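Local coordinates for uncharacterized protein (Staphylococcus aureus subsp. aureus, PDB 3H04) that is of unknown function but has an alpha/beta-hydrolase fold and is probably an esterase-like serine hydrolase, at residues P71-L75 against D76-E80; K137-S141 against Y142-I146; Q148-E152 against T153-Q157; K184-N187 against M188-I191; Y221-P224 against V225-E229. All coordinates share one frame; numbering follows the deposited sequence.

In the fold
Contacts 1, 2, 3 and 5 are local turns at helix starts in an alpha/beta-hydrolase fold; contact 4 spans the short helix 185-189. Contacts 2, 3 and 4 belong to the helical region between strands 121-125 and 212-217. Contact 4 touches contact 1, where L75 N lies 3.0 Å from I189 O; their centres are about 10 Å apart. Contact 2 touches contact 5: Y143 OH lies 2.5 Å from D222 OD1, and N140 ND2 2.9 Å from Y221 O. Contact 3 follows contact 2 in sequence, with centres about 15 Å apart. Contact 5 lies nearest the probable triad of S104, D220 and H248, which V223 touches. Y143 and W185 lie near that site without touching it.

Contact 1 (P71-L75 against D76-E80); sequences PEVSL and DCIIE
S74 OG receives two weak backbone bonds at the start of helix 75-91. D76 N lies 3.1 Å from S74 OG but approaches at a bent angle of 126°. C77 N is farther from S74 OG, at 3.4 Å, yet its N-H points more directly at the oxygen. S74 is the N-cap of the helix, the residue right before it. Its chi1 of 79° sets OG between the backbone N and the carbonyl carbon, turned back to the first turn. The regular helix bonds follow: I78 N donates to S74 O at 3.1 Å, and I79 N donates to L75 O. V73 lies against the same turn from the loop. Its CB meets C77 SG at 3.7 Å, and its CG2 meets I78 CG1 at 4.0 Å. L75 crosses I79 at a slant, with CG 4.0 Å from I79 CD1. D76 OD1 is hydrogen-bonded to Y199 OH and forms a salt bridge with K198. The loop comes from strand 60-65. The buried face of the turn packs on helix 105-116: L75 touches Y108, I78 touches L109 and I79 touches L112. Helix 185-189 lies beside L75.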
loop_
_atom_site.group_PDB
_atom_site.type_symbol
_atom_site.label_atom_id
_atom_site.label_comp_id
_atom_site.label_asym_id
_atom_site.label_seq_id
_atom_site.Cartn_x
_atom_site.Cartn_y
_atom_site.Cartn_z
ATOM N N PRO A 71 -12.771 -1.925 -9.428
ATOM C CA PRO A 71 -13.976 -2.554 -8.900
ATOM C C PRO A 71 -14.283 -3.928 -9.488
ATOM O O PRO A 71 -15.331 -4.483 -9.208
ATOM C CB PRO A 71 -15.050 -1.558 -9.326
ATOM C CG PRO A 71 -14.587 -1.144 -10.708
ATOM C CD PRO A 71 -13.082 -0.989 -10.525
ATOM N N GLU A 72 -13.409 -4.463 -10.321
ATOM C CA GLU A 72 -13.722 -5.725 -11.009
ATOM C C GLU A 72 -13.634 -6.911 -10.052
ATOM O O GLU A 72 -14.243 -7.942 -10.306
ATOM C CB GLU A 72 -12.802 -5.985 -12.196
ATOM C CG GLU A 72 -12.897 -4.928 -13.285
ATOM C CD GLU A 72 -11.914 -3.759 -13.125
ATOM O OE1 GLU A 72 -11.304 -3.573 -12.035
ATOM O OE2 GLU A 72 -11.763 -3.029 -14.117
ATOM N N VAL A 73 -12.892 -6.754 -8.952
ATOM C CA VAL A 73 -12.969 -7.706 -7.827
ATOM C C VAL A 73 -13.280 -6.900 -6.577
ATOM O O VAL A 73 -13.260 -5.656 -6.618
ATOM C CB VAL A 73 -11.674 -8.476 -7.620
ATOM C CG1 VAL A 73 -11.248 -9.216 -8.940
ATOM C CG2 VAL A 73 -10.544 -7.533 -7.025
ATOM N N SER A 74 -13.588 -7.588 -5.481
ATOM C CA SER A 74 -13.851 -6.918 -4.216
ATOM C C SER A 74 -12.578 -6.831 -3.332
ATOM O O SER A 74 -11.545 -7.444 -3.606
ATOM C CB SER A 74 -14.928 -7.678 -3.430
ATOM O OG SER A 74 -14.341 -8.820 -2.797
ATOM N N LEU A 75 -12.671 -6.083 -2.240
ATOM C CA LEU A 75 -11.571 -6.024 -1.287
ATOM C C LEU A 75 -11.267 -7.404 -0.657
ATOM O O LEU A 75 -10.128 -7.668 -0.295
ATOM C CB LEU A 75 -11.848 -5.005 -0.175
ATOM C CG LEU A 75 -10.820 -4.843 0.945
ATOM C CD1 LEU A 75 -9.437 -4.387 0.413
ATOM C CD2 LEU A 75 -11.279 -3.844 1.998
ATOM N N ASP A 76 -12.263 -8.296 -0.548
ATOM C CA ASP A 76 -11.991 -9.633 -0.026
ATOM C C ASP A 76 -11.036 -10.362 -0.970
ATOM O O ASP A 76 -10.122 -11.045 -0.521
ATOM C CB ASP A 76 -13.260 -10.491 0.169
ATOM C CG ASP A 76 -14.064 -10.102 1.412
ATOM O OD1 ASP A 76 -13.494 -9.699 2.450
ATOM O OD2 ASP A 76 -15.301 -10.206 1.324
ATOM N N CYS A 77 -11.269 -10.216 -2.268
ATOM C CA CYS A 77 -10.359 -10.743 -3.271
ATOM C C CYS A 77 -8.943 -10.106 -3.222
ATOM O O CYS A 77 -7.966 -10.826 -3.364
ATOM C CB CYS A 77 -10.984 -10.590 -4.625
ATOM S SG CYS A 77 -10.055 -11.334 -5.983
ATOM N N ILE A 78 -8.854 -8.771 -3.049
ATOM C CA ILE A 78 -7.589 -8.093 -2.910
ATOM C C ILE A 78 -6.758 -8.697 -1.754
ATOM O O ILE A 78 -5.585 -9.047 -1.918
ATOM C CB ILE A 78 -7.789 -6.565 -2.722
ATOM C CG1 ILE A 78 -8.349 -5.950 -4.033
ATOM C CG2 ILE A 78 -6.414 -5.883 -2.206
ATOM C CD1 ILE A 78 -8.493 -4.421 -4.004
ATOM N N ILE A 79 -7.393 -8.841 -0.598
ATOM C CA ILE A 79 -6.736 -9.367 0.581
ATOM C C ILE A 79 -6.294 -10.801 0.328
ATOM O O ILE A 79 -5.174 -11.194 0.690
ATOM C CB ILE A 79 -7.635 -9.254 1.806
ATOM C CG1 ILE A 79 -7.832 -7.742 2.114
ATOM C CG2 ILE A 79 -7.038 -10.014 3.018
ATOM C CD1 ILE A 79 -8.866 -7.469 3.199
ATOM N N GLU A 80 -7.135 -11.565 -0.353
ATOM C CA GLU A 80 -6.753 -12.942 -0.699
ATOM C C GLU A 80 -5.538 -12.972 -1.640
ATOM O O GLU A 80 -4.644 -13.771 -1.460
ATOM C CB GLU A 80 -7.934 -13.730 -1.309
ATOM C CG GLU A 80 -8.895 -14.224 -0.265
ATOM C CD GLU A 80 -10.136 -14.922 -0.824
ATOM O OE1 GLU A 80 -10.189 -15.216 -2.060
ATOM O OE2 GLU A 80 -11.054 -15.174 0.012
#

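Contact 2 (K137-S141 against Y142-I146); sequences KTTNS and YYAKI
N140 and Y142 lie side by side and point the same way, with amide and ring planes 84° apart. N140 crosses Y143 instead, and there the planes differ by 52°. The amide comes obliquely to Y143: N140 CG is 3.6 Å from Y143 CD2, while N140 CB lies at the ring edge, in plane. CG of N140 stands opposite the backbone N (chi1 -179°), which carries OD1 to the helix start. OD1 accepts weak bonds from Y142 N at 2.8 Å and Y143 N at 3.4 Å. N140 is thus the N-cap of helix 141-147. The two tyrosine rings meet as well, with Y142 CD2 lying 3.7 Å above the Y143 ring plane, over its centre. The other polar ends, N140 ND2 and Y143 OH, are held by Y221 and D222 of 221-224. The Y142 ring stacks on Y221. A water donates to S141 O at 2.7 Å and accepts from K145 N at 2.8 Å.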
loop_
_atom_site.group_PDB
_atom_site.type_symbol
_atom_site.label_atom_id
_atom_site.label_comp_id
_atom_site.label_asym_id
_atom_site.label_seq_id
_atom_site.Cartn_x
_atom_site.Cartn_y
_atom_site.Cartn_z
ATOM N N LYS A 137 -15.830 7.434 4.098
ATOM C CA LYS A 137 -17.261 7.267 3.900
ATOM C C LYS A 137 -17.882 8.445 3.138
ATOM O O LYS A 137 -18.760 8.257 2.301
ATOM C CB LYS A 137 -17.930 7.132 5.257
ATOM C CG LYS A 137 -17.610 5.839 5.968
ATOM C CD LYS A 137 -18.170 5.807 7.421
ATOM C CE LYS A 137 -19.682 5.921 7.458
ATOM N NZ LYS A 137 -20.122 6.235 8.815
ATOM N N THR A 138 -17.392 9.651 3.394
ATOM C CA THR A 138 -17.998 10.837 2.837
ATOM C C THR A 138 -17.249 11.358 1.601
ATOM O O THR A 138 -16.186 10.862 1.222
ATOM C CB THR A 138 -18.058 11.945 3.898
ATOM O OG1 THR A 138 -16.723 12.287 4.254
ATOM C CG2 THR A 138 -18.788 11.468 5.183
ATOM N N THR A 139 -17.851 12.346 0.959
ATOM C CA THR A 139 -17.242 13.041 -0.159
ATOM C C THR A 139 -15.947 13.696 0.232
ATOM O O THR A 139 -15.883 14.344 1.254
ATOM C CB THR A 139 -18.203 14.130 -0.681
ATOM O OG1 THR A 139 -19.269 13.464 -1.343
ATOM C CG2 THR A 139 -17.515 15.061 -1.661
ATOM N N ASN A 140 -14.911 13.498 -0.576
ATOM C CA ASN A 140 -13.643 14.193 -0.404
ATOM C C ASN A 140 -13.647 15.465 -1.270
ATOM O O ASN A 140 -13.781 15.397 -2.499
ATOM C CB ASN A 140 -12.481 13.273 -0.766
ATOM C CG ASN A 140 -11.099 13.927 -0.580
ATOM O OD1 ASN A 140 -10.781 14.969 -1.192
ATOM N ND2 ASN A 140 -10.252 13.276 0.188
ATOM N N SER A 141 -13.522 16.615 -0.593
ATOM C CA SER A 141 -13.458 17.954 -1.217
ATOM C C SER A 141 -12.485 18.105 -2.361
ATOM O O SER A 141 -12.779 18.770 -3.364
ATOM C CB SER A 141 -13.008 18.993 -0.151
ATOM O OG SER A 141 -14.074 19.281 0.687
ATOM N N TYR A 142 -11.290 17.575 -2.167
ATOM C CA TYR A 142 -10.226 17.709 -3.150
ATOM C C TYR A 142 -10.625 17.066 -4.471
ATOM O O TYR A 142 -10.297 17.599 -5.520
ATOM C CB TYR A 142 -8.932 17.136 -2.598
ATOM C CG TYR A 142 -7.763 17.199 -3.528
ATOM C CD1 TYR A 142 -6.881 18.306 -3.524
ATOM C CD2 TYR A 142 -7.492 16.150 -4.386
ATOM C CE1 TYR A 142 -5.787 18.368 -4.430
ATOM C CE2 TYR A 142 -6.420 16.190 -5.270
ATOM C CZ TYR A 142 -5.576 17.319 -5.290
ATOM O OH TYR A 142 -4.513 17.299 -6.136
ATOM N N TYR A 143 -11.341 15.945 -4.424
ATOM C CA TYR A 143 -11.723 15.191 -5.640
ATOM C C TYR A 143 -13.059 15.558 -6.267
ATOM O O TYR A 143 -13.351 15.151 -7.386
ATOM C CB TYR A 143 -11.696 13.695 -5.297
ATOM C CG TYR A 143 -10.302 13.197 -5.004
ATOM C CD1 TYR A 143 -9.318 13.211 -5.989
ATOM C CD2 TYR A 143 -9.962 12.727 -3.767
ATOM C CE1 TYR A 143 -8.019 12.702 -5.721
ATOM C CE2 TYR A 143 -8.674 12.228 -3.497
ATOM C CZ TYR A 143 -7.701 12.269 -4.479
ATOM O OH TYR A 143 -6.434 11.780 -4.218
ATOM N N ALA A 144 -13.891 16.301 -5.524
ATOM C CA ALA A 144 -15.283 16.569 -5.915
ATOM C C ALA A 144 -15.494 17.271 -7.278
ATOM O O ALA A 144 -16.373 16.862 -8.069
ATOM C CB ALA A 144 -15.970 17.361 -4.775
ATOM N N LYS A 145 -14.692 18.291 -7.598
ATOM C CA LYS A 145 -14.902 19.055 -8.855
ATOM C C LYS A 145 -14.700 18.163 -10.084
ATOM O O LYS A 145 -15.544 18.124 -10.975
ATOM C CB LYS A 145 -13.958 20.248 -8.980
ATOM C CG LYS A 145 -14.169 21.382 -7.970
ATOM C CD LYS A 145 -13.735 22.728 -8.572
ATOM C CE LYS A 145 -13.747 23.843 -7.531
ATOM N NZ LYS A 145 -13.876 25.233 -8.117
ATOM N N ILE A 146 -13.572 17.450 -10.116
ATOM C CA ILE A 146 -13.286 16.563 -11.223
ATOM C C ILE A 146 -14.325 15.467 -11.270
ATOM O O ILE A 146 -14.819 15.121 -12.372
ATOM C CB ILE A 146 -11.829 15.994 -11.175
ATOM C CG1 ILE A 146 -10.828 17.134 -11.434
ATOM C CG2 ILE A 146 -11.626 14.912 -12.255
ATOM C CD1 ILE A 146 -9.432 16.631 -11.881
HETATM O O HOH W 1 -12.776 19.587 -5.965
#

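Contact 3 (Q148-E152 against T153-Q157); sequences QSINE and TMIAQ
With chi1 at 58°, N151 places CG between its backbone N and carbonyl carbon, and OD1 folds back onto the helix start. There it accepts from M154 N at 2.6 Å, a short bond that is nearly straight at hydrogen. M154 N sits close to the line of the side-chain C=O, with a C=O...N angle of 166°. N151 is the N-cap of helix 152-156. The M154 side chain is modelled in two conformers, so its approach to N151 is uncertain. The backbone continues the turn: I155 N donates to N151 O at 3.1 Å, and A156 N donates to E152 O at 2.9 Å from above the carbonyl plane. The backbone N of N151 is buried here without a polar partner. I150, just before the cap, lies against I155, but their end methyls are too close in the model and the detail is doubtful. This short helix follows helix 141-147, to which S149 OG is tied by a bond to K145 O. I150 of the loop and E152 and I155 of the helix touch Y178 of helix 173-182, and I155 also touches I175.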
loop_
_atom_site.group_PDB
_atom_site.type_symbol
_atom_site.label_atom_id
_atom_site.label_comp_id
_atom_site.label_asym_id
_atom_site.label_seq_id
_atom_site.Cartn_x
_atom_site.Cartn_y
_atom_site.Cartn_z
ATOM N N GLN A 148 -17.424 15.575 -10.419
ATOM C CA GLN A 148 -18.614 16.176 -10.995
ATOM C C GLN A 148 -18.521 16.489 -12.500
ATOM O O GLN A 148 -19.546 16.818 -13.110
ATOM C CB GLN A 148 -18.926 17.474 -10.236
ATOM C CG GLN A 148 -19.462 17.191 -8.873
ATOM C CD GLN A 148 -19.549 18.434 -7.995
ATOM O OE1 GLN A 148 -19.542 19.556 -8.503
ATOM N NE2 GLN A 148 -19.641 18.228 -6.677
ATOM N N SER A 149 -17.327 16.410 -13.092
ATOM C CA SER A 149 -17.145 16.808 -14.506
ATOM C C SER A 149 -17.145 15.584 -15.401
ATOM O O SER A 149 -17.118 15.720 -16.639
ATOM C CB SER A 149 -15.856 17.588 -14.739
ATOM O OG SER A 149 -15.456 18.394 -13.620
ATOM N N ILE A 150 -17.185 14.405 -14.805
ATOM C CA ILE A 150 -17.380 13.172 -15.582
ATOM C C ILE A 150 -18.761 12.589 -15.262
ATOM O O ILE A 150 -19.520 13.171 -14.475
ATOM C CB ILE A 150 -16.292 12.151 -15.299
ATOM C CG1 ILE A 150 -16.287 11.719 -13.825
ATOM C CG2 ILE A 150 -14.923 12.717 -15.712
ATOM C CD1 ILE A 150 -14.952 11.204 -13.383
ATOM N N ASN A 151 -19.132 11.492 -15.915
ATOM C CA ASN A 151 -20.382 10.801 -15.573
ATOM C C ASN A 151 -20.100 9.297 -15.385
ATOM O O ASN A 151 -18.977 8.850 -15.552
ATOM C CB ASN A 151 -21.392 11.036 -16.680
ATOM C CG ASN A 151 -20.873 10.552 -17.993
ATOM O OD1 ASN A 151 -20.333 9.450 -18.059
ATOM N ND2 ASN A 151 -20.907 11.396 -19.000
ATOM N N GLU A 152 -21.129 8.536 -15.048
ATOM C CA GLU A 152 -21.005 7.105 -14.750
ATOM C C GLU A 152 -20.700 6.231 -15.970
ATOM O O GLU A 152 -20.214 5.114 -15.807
ATOM C CB GLU A 152 -22.321 6.573 -14.131
ATOM C CG GLU A 152 -22.627 7.009 -12.704
ATOM C CD GLU A 152 -24.010 6.509 -12.212
ATOM O OE1 GLU A 152 -25.064 6.908 -12.776
ATOM O OE2 GLU A 152 -24.042 5.709 -11.254
ATOM N N THR A 153 -21.044 6.693 -17.169
ATOM C CA THR A 153 -20.713 5.920 -18.371
ATOM C C THR A 153 -19.240 6.108 -18.634
ATOM O O THR A 153 -18.549 5.142 -18.867
ATOM C CB THR A 153 -21.483 6.323 -19.614
ATOM O OG1 THR A 153 -22.839 5.919 -19.465
ATOM C CG2 THR A 153 -20.894 5.647 -20.883
ATOM N N MET A 154 -18.813 7.378 -18.615
ATOM C CA MET A 154 -17.409 7.772 -18.726
ATOM C C MET A 154 -16.595 6.861 -17.817
ATOM O O MET A 154 -15.660 6.222 -18.270
ATOM C CB MET A 154 -17.250 9.264 -18.345
ATOM C CG MET A 154 -16.137 10.061 -19.052
ATOM S SD MET A 154 -14.669 10.193 -18.020
ATOM C CE MET A 154 -14.586 8.486 -17.525
ATOM N N ILE A 155 -16.992 6.755 -16.547
ATOM C CA ILE A 155 -16.257 5.942 -15.558
ATOM C C ILE A 155 -16.373 4.443 -15.811
ATOM O O ILE A 155 -15.378 3.721 -15.703
ATOM C CB ILE A 155 -16.655 6.297 -14.093
ATOM C CG1 ILE A 155 -16.555 7.826 -13.850
ATOM C CG2 ILE A 155 -15.832 5.534 -13.084
ATOM C CD1 ILE A 155 -15.231 8.455 -14.209
ATOM N N ALA A 156 -17.547 3.964 -16.238
ATOM C CA ALA A 156 -17.693 2.534 -16.475
ATOM C C ALA A 156 -16.808 2.110 -17.645
ATOM O O ALA A 156 -16.292 1.000 -17.681
ATOM C CB ALA A 156 -19.121 2.191 -16.743
ATOM N N GLN A 157 -16.603 2.996 -18.605
ATOM C CA GLN A 157 -15.763 2.631 -19.746
ATOM C C GLN A 157 -14.265 2.692 -19.438
ATOM O O GLN A 157 -13.445 2.415 -20.315
ATOM C CB GLN A 157 -16.136 3.466 -20.985
ATOM C CG GLN A 157 -17.574 3.216 -21.496
ATOM C CD GLN A 157 -17.900 1.716 -21.738
ATOM O OE1 GLN A 157 -18.800 1.151 -21.102
ATOM N NE2 GLN A 157 -17.141 1.071 -22.627
#

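Contact 4 (K184-N187 against M188-I191); sequences KWIN and MINI
The short helix 185-189 carries a CH-pi contact between residues one turn apart. I189 CD1 sits over one face of W185, 3.6 Å from the centroid of the six-membered ring and only 7° off its normal. The indole reaches I189 because chi1 of W185, near -172°, swings it away from the backbone N. I186 adds a looser contact, with its CD1 4.2 Å from I189 CD1. M188 N donates to K184 O at 3.0 Å, in the carbonyl plane, and I189 N donates to W185 O at 3.1 Å. M188 CG and SD pass close to K184 O. The buried indole has further partners: NE1 bonds to G39 O, and F136 meets the ring edge-to-face. M188 touches I175 and A179 of helix 173-182, and I189 touches L75 of helix 75-91. The helix ends at N190, which has positive phi, and N190 N makes a weak bond to N187 O. A water bridges this end, donating to I186 O at 2.8 Å and accepting from I191 N at 2.9 Å.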
loop_
_atom_site.group_PDB
_atom_site.type_symbol
_atom_site.label_atom_id
_atom_site.label_comp_id
_atom_site.label_asym_id
_atom_site.label_seq_id
_atom_site.Cartn_x
_atom_site.Cartn_y
_atom_site.Cartn_z
ATOM N N LYS A 184 -18.403 7.375 -2.903
ATOM C CA LYS A 184 -18.800 5.999 -3.213
ATOM C C LYS A 184 -17.661 4.973 -3.079
ATOM O O LYS A 184 -17.798 3.842 -3.517
ATOM C CB LYS A 184 -19.348 5.934 -4.633
ATOM C CG LYS A 184 -20.674 6.622 -4.807
ATOM C CD LYS A 184 -20.994 6.879 -6.295
ATOM C CE LYS A 184 -22.144 7.928 -6.388
ATOM N NZ LYS A 184 -22.783 8.069 -7.722
ATOM N N TRP A 185 -16.531 5.373 -2.511
ATOM C CA TRP A 185 -15.358 4.488 -2.426
ATOM C C TRP A 185 -15.639 3.239 -1.588
ATOM O O TRP A 185 -15.255 2.156 -1.971
ATOM C CB TRP A 185 -14.150 5.245 -1.856
ATOM C CG TRP A 185 -12.854 4.489 -1.908
ATOM C CD1 TRP A 185 -12.128 4.178 -3.014
ATOM C CD2 TRP A 185 -12.094 4.021 -0.792
ATOM N NE1 TRP A 185 -10.995 3.486 -2.679
ATOM C CE2 TRP A 185 -10.924 3.413 -1.308
ATOM C CE3 TRP A 185 -12.272 4.094 0.606
ATOM C CZ2 TRP A 185 -9.968 2.839 -0.491
ATOM C CZ3 TRP A 185 -11.341 3.512 1.415
ATOM C CH2 TRP A 185 -10.170 2.917 0.875
ATOM N N ILE A 186 -16.300 3.393 -0.451
ATOM C CA ILE A 186 -16.697 2.216 0.344
ATOM C C ILE A 186 -17.665 1.282 -0.422
ATOM O O ILE A 186 -17.614 0.058 -0.304
ATOM C CB ILE A 186 -17.353 2.618 1.675
ATOM C CG1 ILE A 186 -16.330 3.248 2.608
ATOM C CG2 ILE A 186 -18.040 1.386 2.323
ATOM C CD1 ILE A 186 -15.376 2.271 3.261
ATOM N N ASN A 187 -18.513 1.861 -1.256
ATOM C CA ASN A 187 -19.425 1.066 -2.054
ATOM C C ASN A 187 -18.654 0.232 -3.050
ATOM O O ASN A 187 -18.972 -0.941 -3.263
ATOM C CB ASN A 187 -20.403 1.979 -2.804
ATOM C CG ASN A 187 -21.185 2.873 -1.881
ATOM O OD1 ASN A 187 -22.394 2.714 -1.730
ATOM N ND2 ASN A 187 -20.497 3.817 -1.234
ATOM N N MET A 188 -17.616 0.827 -3.642
ATOM C CA MET A 188 -16.824 0.150 -4.682
ATOM C C MET A 188 -15.865 -0.915 -4.125
ATOM O O MET A 188 -15.493 -1.839 -4.845
ATOM C CB MET A 188 -16.169 1.184 -5.586
ATOM C CG MET A 188 -17.260 1.936 -6.412
ATOM S SD MET A 188 -16.831 3.565 -7.057
ATOM C CE MET A 188 -15.778 2.869 -8.356
ATOM N N ILE A 189 -15.551 -0.832 -2.830
ATOM C CA ILE A 189 -14.847 -1.906 -2.093
ATOM C C ILE A 189 -15.653 -3.223 -2.107
ATOM O O ILE A 189 -15.079 -4.298 -2.167
ATOM C CB ILE A 189 -14.497 -1.408 -0.669
ATOM C CG1 ILE A 189 -13.161 -0.665 -0.717
ATOM C CG2 ILE A 189 -14.507 -2.535 0.376
ATOM C CD1 ILE A 189 -13.011 0.354 0.369
ATOM N N ASN A 190 -16.982 -3.092 -2.126
ATOM C CA ASN A 190 -17.917 -4.159 -2.486
ATOM C C ASN A 190 -17.783 -5.347 -1.514
ATOM O O ASN A 190 -17.531 -6.467 -1.925
ATOM C CB ASN A 190 -17.726 -4.602 -3.945
ATOM C CG ASN A 190 -18.871 -5.462 -4.453
ATOM O OD1 ASN A 190 -19.974 -5.426 -3.903
ATOM N ND2 ASN A 190 -18.608 -6.261 -5.493
ATOM N N ILE A 191 -17.874 -5.064 -0.223
ATOM C CA ILE A 191 -17.846 -6.133 0.777
ATOM C C ILE A 191 -19.085 -6.047 1.617
ATOM O O ILE A 191 -19.770 -5.034 1.579
ATOM C CB ILE A 191 -16.575 -6.131 1.664
ATOM C CG1 ILE A 191 -16.414 -4.797 2.425
ATOM C CG2 ILE A 191 -15.423 -6.609 0.840
ATOM C CD1 ILE A 191 -15.091 -4.594 3.050
HETATM O O HOH W 2 -18.645 -2.357 0.648
#

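Contact 5 (Y221-P224 against V225-E229); sequences YDVP and VEESE
E227 folds back on the residues before its helix. E227 N donates to P224 O at 2.9 Å, the hydrogen bond that joins 221-224 to 225-229. The N-H points well at the oxygen, at 163°, but the nitrogen stands 45° out of the carbonyl plane. The E227 side chain packs on the same turn: E227 CB lies 3.5 Å from P224 O, and E227 CG lies 3.9 Å from V223 CG1. V223 and E227 cross at about a right angle. At a chi1 of 176°, V223 CG1 points away from its own backbone N, which carries it to E227. E226 bends beyond CG and brings OE1 within 3.5 Å of P224 CB. This turn leads from strand 212-217 into helix 226-232. It follows D220, the probable acid of an alpha/beta-hydrolase triad, whose OD1 accepts from the backbone N atoms of D222 and V223, and the side chains of Y221, D222 and V223 touch H248, the probable triad histidine. Farther out, H216 ties both halves together, since NE2 bonds to V223 O and ND1 to S228 OG. The E227 carboxylate turns to R130 in a salt bridge.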
loop_
_atom_site.group_PDB
_atom_site.type_symbol
_atom_site.label_atom_id
_atom_site.label_comp_id
_atom_site.label_asym_id
_atom_site.label_seq_id
_atom_site.Cartn_x
_atom_site.Cartn_y
_atom_site.Cartn_z
ATOM N N TYR A 221 -4.412 15.710 1.611
ATOM C CA TYR A 221 -5.814 15.887 1.193
ATOM C C TYR A 221 -6.529 14.557 0.842
ATOM O O TYR A 221 -7.747 14.543 0.681
ATOM C CB TYR A 221 -5.865 16.799 -0.063
ATOM C CG TYR A 221 -4.931 16.317 -1.179
ATOM C CD1 TYR A 221 -5.287 15.243 -2.005
ATOM C CD2 TYR A 221 -3.684 16.896 -1.369
ATOM C CE1 TYR A 221 -4.451 14.790 -2.953
ATOM C CE2 TYR A 221 -2.821 16.435 -2.334
ATOM C CZ TYR A 221 -3.216 15.385 -3.134
ATOM O OH TYR A 221 -2.365 14.901 -4.090
ATOM N N ASP A 222 -5.784 13.457 0.745
ATOM C CA ASP A 222 -6.313 12.159 0.300
ATOM C C ASP A 222 -6.545 11.179 1.484
ATOM O O ASP A 222 -7.638 10.589 1.633
ATOM C CB ASP A 222 -5.329 11.554 -0.711
ATOM C CG ASP A 222 -5.819 10.191 -1.280
ATOM O OD1 ASP A 222 -6.400 10.141 -2.373
ATOM O OD2 ASP A 222 -5.607 9.159 -0.623
ATOM N N VAL A 223 -5.528 11.059 2.347
ATOM C CA VAL A 223 -5.566 10.264 3.555
ATOM C C VAL A 223 -5.222 11.228 4.699
ATOM O O VAL A 223 -4.120 11.699 4.776
ATOM C CB VAL A 223 -4.496 9.157 3.599
ATOM C CG1 VAL A 223 -4.551 8.427 4.950
ATOM C CG2 VAL A 223 -4.680 8.195 2.472
ATOM N N PRO A 224 -6.165 11.542 5.540
ATOM C CA PRO A 224 -5.832 12.484 6.598
ATOM C C PRO A 224 -4.640 12.017 7.489
ATOM O O PRO A 224 -4.530 10.839 7.803
ATOM C CB PRO A 224 -7.099 12.504 7.451
ATOM C CG PRO A 224 -8.133 12.007 6.638
ATOM C CD PRO A 224 -7.546 11.044 5.651
ATOM N N VAL A 225 -3.781 12.950 7.906
ATOM C CA VAL A 225 -2.658 12.611 8.793
ATOM C C VAL A 225 -3.124 11.984 10.123
ATOM O O VAL A 225 -2.409 11.217 10.747
ATOM C CB VAL A 225 -1.748 13.873 9.053
ATOM C CG1 VAL A 225 -2.484 14.908 9.913
ATOM C CG2 VAL A 225 -0.429 13.421 9.682
ATOM N N GLU A 226 -4.342 12.295 10.550
ATOM C CA GLU A 226 -4.925 11.561 11.684
ATOM C C GLU A 226 -4.921 10.033 11.585
ATOM O O GLU A 226 -4.929 9.348 12.632
ATOM C CB GLU A 226 -6.339 12.081 12.050
ATOM C CG GLU A 226 -6.326 13.504 12.565
ATOM C CD GLU A 226 -6.485 14.600 11.453
ATOM O OE1 GLU A 226 -6.240 14.365 10.244
ATOM O OE2 GLU A 226 -6.864 15.727 11.814
ATOM N N GLU A 227 -4.891 9.466 10.368
ATOM C CA GLU A 227 -4.814 8.002 10.245
ATOM C C GLU A 227 -3.470 7.471 10.764
ATOM O O GLU A 227 -3.406 6.391 11.389
ATOM C CB GLU A 227 -5.054 7.533 8.811
ATOM C CG GLU A 227 -6.488 7.812 8.307
ATOM C CD GLU A 227 -7.554 7.198 9.262
ATOM O OE1 GLU A 227 -7.366 6.035 9.724
ATOM O OE2 GLU A 227 -8.564 7.874 9.572
ATOM N N SER A 228 -2.422 8.245 10.545
ATOM C CA SER A 228 -1.106 7.907 11.090
ATOM C C SER A 228 -1.047 8.155 12.594
ATOM O O SER A 228 -0.482 7.316 13.334
ATOM C CB SER A 228 -0.006 8.707 10.402
ATOM O OG SER A 228 0.314 8.199 9.111
ATOM N N GLU A 229 -1.627 9.286 13.046
ATOM C CA GLU A 229 -1.706 9.582 14.506
ATOM C C GLU A 229 -2.452 8.456 15.213
ATOM O O GLU A 229 -2.028 7.999 16.268
ATOM C CB GLU A 229 -2.375 10.933 14.783
ATOM C CG GLU A 229 -1.652 12.128 14.190
ATOM C CD GLU A 229 -2.464 13.441 14.194
ATOM O OE1 GLU A 229 -3.649 13.474 14.610
ATOM O OE2 GLU A 229 -1.867 14.446 13.772
#